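Local atomic coordinates of putative exported protein (Peptoclostridium difficile, PDB entry 5TTA), a protein that is of unknown function but is probably an exported protein of the DUF5780 family. Residues K47-D52 with S59-L64. Residues are numbered along the deposited sequence; the frame is centred on the assembly and turned at random.
Sequences KIQYDD and SNVISL
Residues 47-50 and 59-64, parts of strands 41-50 and 58-66, pair antiparallel in a strongly twisted beta hairpin, with local axes 4.7 Å apart and N-to-C directions at 121°. Four backbone hydrogen bonds join them in two hydrogen-bonded pairs. In one, Q49 N reaches S59 O at 2.9 Å and S59 N reaches Q49 O at 2.8 Å, both donors nearly along the C=O axes. The K47–V61 pair is less even; V61 N meets K47 O at 2.8 Å and almost straight (173°), whereas K47 N lies 3.1 Å from V61 O and above its carbonyl plane. Between them, I48 and N60 are a non-hydrogen-bonded pair, and I48 CA approaches S59 O at 3.3 Å in a CA-H...O contact.

On the face of K47, Q49, S59 and V61, the extended side chain of Q49 crosses V61 at about a right angle, Q49 CB lying 3.9 Å from V61 CG2. Its CB, CG and CD give beta-branched V61 an apolar partner, while the polar amide suits an exposed position. On the other face, apolar I48 packs against L190 and V203, and buried N60, CG anti to its backbone N (chi1 173°), lies against S46 and C79.

In the connection, the short D51 carboxylate can accept hydrogen bonds, OD1 from T53 OG1 and, weakly, OD2 from W57 N. Strand 58-66 is central in the three-stranded sheet, flanked by 41-50 and 183-189, and its I62 and L64 pack on strand 72-82.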
loop_
_atom_site.group_PDB
_atom_site.type_symbol
_atom_site.label_atom_id
_atom_site.label_comp_id
_atom_site.label_asym_id
_atom_site.label_seq_id
_atom_site.Cartn_x
_atom_site.Cartn_y
_atom_site.Cartn_z
ATOM N N LYS A 47 12.671 -11.444 -26.905
ATOM C CA LYS A 47 13.153 -12.765 -27.280
ATOM C C LYS A 47 12.797 -13.730 -26.157
ATOM O O LYS A 47 12.794 -13.353 -24.995
ATOM C CB LYS A 47 14.681 -12.784 -27.462
ATOM C CG LYS A 47 15.204 -12.560 -28.863
ATOM C CD LYS A 47 16.739 -12.669 -28.907
ATOM C CE LYS A 47 17.231 -14.078 -28.591
ATOM N NZ LYS A 47 16.801 -15.085 -29.612
ATOM N N ILE A 48 12.533 -14.968 -26.501
ATOM C CA ILE A 48 12.364 -16.020 -25.494
ATOM C C ILE A 48 13.745 -16.408 -25.031
ATOM O O ILE A 48 14.626 -16.670 -25.861
ATOM C CB ILE A 48 11.654 -17.253 -26.076
ATOM C CG1 ILE A 48 10.372 -16.857 -26.779
ATOM C CG2 ILE A 48 11.440 -18.322 -24.982
ATOM C CD1 ILE A 48 9.143 -17.097 -25.979
ATOM N N GLN A 49 13.940 -16.421 -23.713
ATOM C CA GLN A 49 15.139 -16.947 -23.091
ATOM C C GLN A 49 14.731 -17.916 -21.986
ATOM O O GLN A 49 13.654 -17.787 -21.390
ATOM C CB GLN A 49 16.003 -15.809 -22.538
ATOM C CG GLN A 49 16.325 -14.774 -23.630
ATOM C CD GLN A 49 17.325 -13.691 -23.220
ATOM O OE1 GLN A 49 17.850 -13.686 -22.100
ATOM N NE2 GLN A 49 17.582 -12.754 -24.141
ATOM N N TYR A 50 15.595 -18.892 -21.726
ATOM C CA TYR A 50 15.361 -19.903 -20.696
ATOM C C TYR A 50 16.348 -19.720 -19.554
ATOM O O TYR A 50 17.526 -19.420 -19.782
ATOM C CB TYR A 50 15.497 -21.305 -21.284
ATOM C CG TYR A 50 14.627 -21.480 -22.501
ATOM C CD1 TYR A 50 15.079 -21.122 -23.771
ATOM C CD2 TYR A 50 13.328 -21.952 -22.370
ATOM C CE1 TYR A 50 14.252 -21.260 -24.886
ATOM C CE2 TYR A 50 12.506 -22.107 -23.470
ATOM C CZ TYR A 50 12.961 -21.764 -24.715
ATOM O OH TYR A 50 12.123 -21.935 -25.792
ATOM N N ASP A 51 15.876 -19.918 -18.326
ATOM C CA ASP A 51 16.768 -19.695 -17.204
ATOM C C ASP A 51 17.797 -20.826 -17.111
ATOM O O ASP A 51 17.739 -21.835 -17.832
ATOM C CB ASP A 51 15.973 -19.522 -15.908
ATOM C CG ASP A 51 15.284 -20.809 -15.426
ATOM O OD1 ASP A 51 15.840 -21.927 -15.561
ATOM O OD2 ASP A 51 14.180 -20.688 -14.850
ATOM N N ASP A 52 18.753 -20.643 -16.204
ATOM C CA ASP A 52 19.903 -21.535 -16.086
ATOM C C ASP A 52 19.650 -22.756 -15.216
ATOM O O ASP A 52 20.489 -23.661 -15.205
ATOM C CB ASP A 52 21.099 -20.782 -15.501
ATOM C CG ASP A 52 21.710 -19.823 -16.481
ATOM O OD1 ASP A 52 22.133 -18.728 -16.047
ATOM O OD2 ASP A 52 21.769 -20.166 -17.683
ATOM N N SER A 59 11.026 -17.278 -20.557
ATOM C CA SER A 59 10.511 -15.929 -20.349
ATOM C C SER A 59 10.615 -15.122 -21.638
ATOM O O SER A 59 11.565 -15.261 -22.409
ATOM C CB SER A 59 11.274 -15.140 -19.262
ATOM O OG SER A 59 11.121 -15.678 -17.953
ATOM N N ASN A 60 9.657 -14.218 -21.815
ATOM C CA ASN A 60 9.760 -13.164 -22.830
ATOM C C ASN A 60 10.647 -12.069 -22.244
ATOM O O ASN A 60 10.239 -11.379 -21.302
ATOM C CB ASN A 60 8.339 -12.685 -23.137
ATOM C CG ASN A 60 8.280 -11.464 -24.049
ATOM O OD1 ASN A 60 7.248 -10.782 -24.107
ATOM N ND2 ASN A 60 9.332 -11.202 -24.743
ATOM N N VAL A 61 11.868 -11.926 -22.745
ATOM C CA VAL A 61 12.813 -10.959 -22.192
ATOM C C VAL A 61 12.874 -9.758 -23.130
ATOM O O VAL A 61 13.308 -9.876 -24.284
ATOM C CB VAL A 61 14.198 -11.577 -21.984
ATOM C CG1 VAL A 61 15.172 -10.508 -21.407
ATOM C CG2 VAL A 61 14.082 -12.804 -21.020
ATOM N N ILE A 62 12.421 -8.610 -22.636
ATOM C CA ILE A 62 12.393 -7.355 -23.398
ATOM C C ILE A 62 13.572 -6.503 -22.948
ATOM O O ILE A 62 13.649 -6.106 -21.775
ATOM C CB ILE A 62 11.062 -6.616 -23.193
ATOM C CG1 ILE A 62 9.911 -7.593 -23.457
ATOM C CG2 ILE A 62 11.004 -5.379 -24.123
ATOM C CD1 ILE A 62 8.532 -7.056 -23.152
ATOM N N SER A 63 14.497 -6.239 -23.873
ATOM C CA SER A 63 15.673 -5.429 -23.571
ATOM C C SER A 63 15.345 -3.975 -23.884
ATOM O O SER A 63 15.004 -3.640 -25.028
ATOM C CB SER A 63 16.882 -5.925 -24.355
ATOM O OG SER A 63 17.939 -4.987 -24.264
ATOM N N LEU A 64 15.384 -3.134 -22.856
ATOM C CA LEU A 64 14.979 -1.736 -22.913
ATOM C C LEU A 64 16.151 -0.796 -22.645
ATOM O O LEU A 64 17.100 -1.120 -21.901
ATOM C CB LEU A 64 13.886 -1.449 -21.872
ATOM C CG LEU A 64 12.613 -2.288 -21.913
ATOM C CD1 LEU A 64 11.801 -2.056 -20.639
ATOM C CD2 LEU A 64 11.805 -1.898 -23.138
#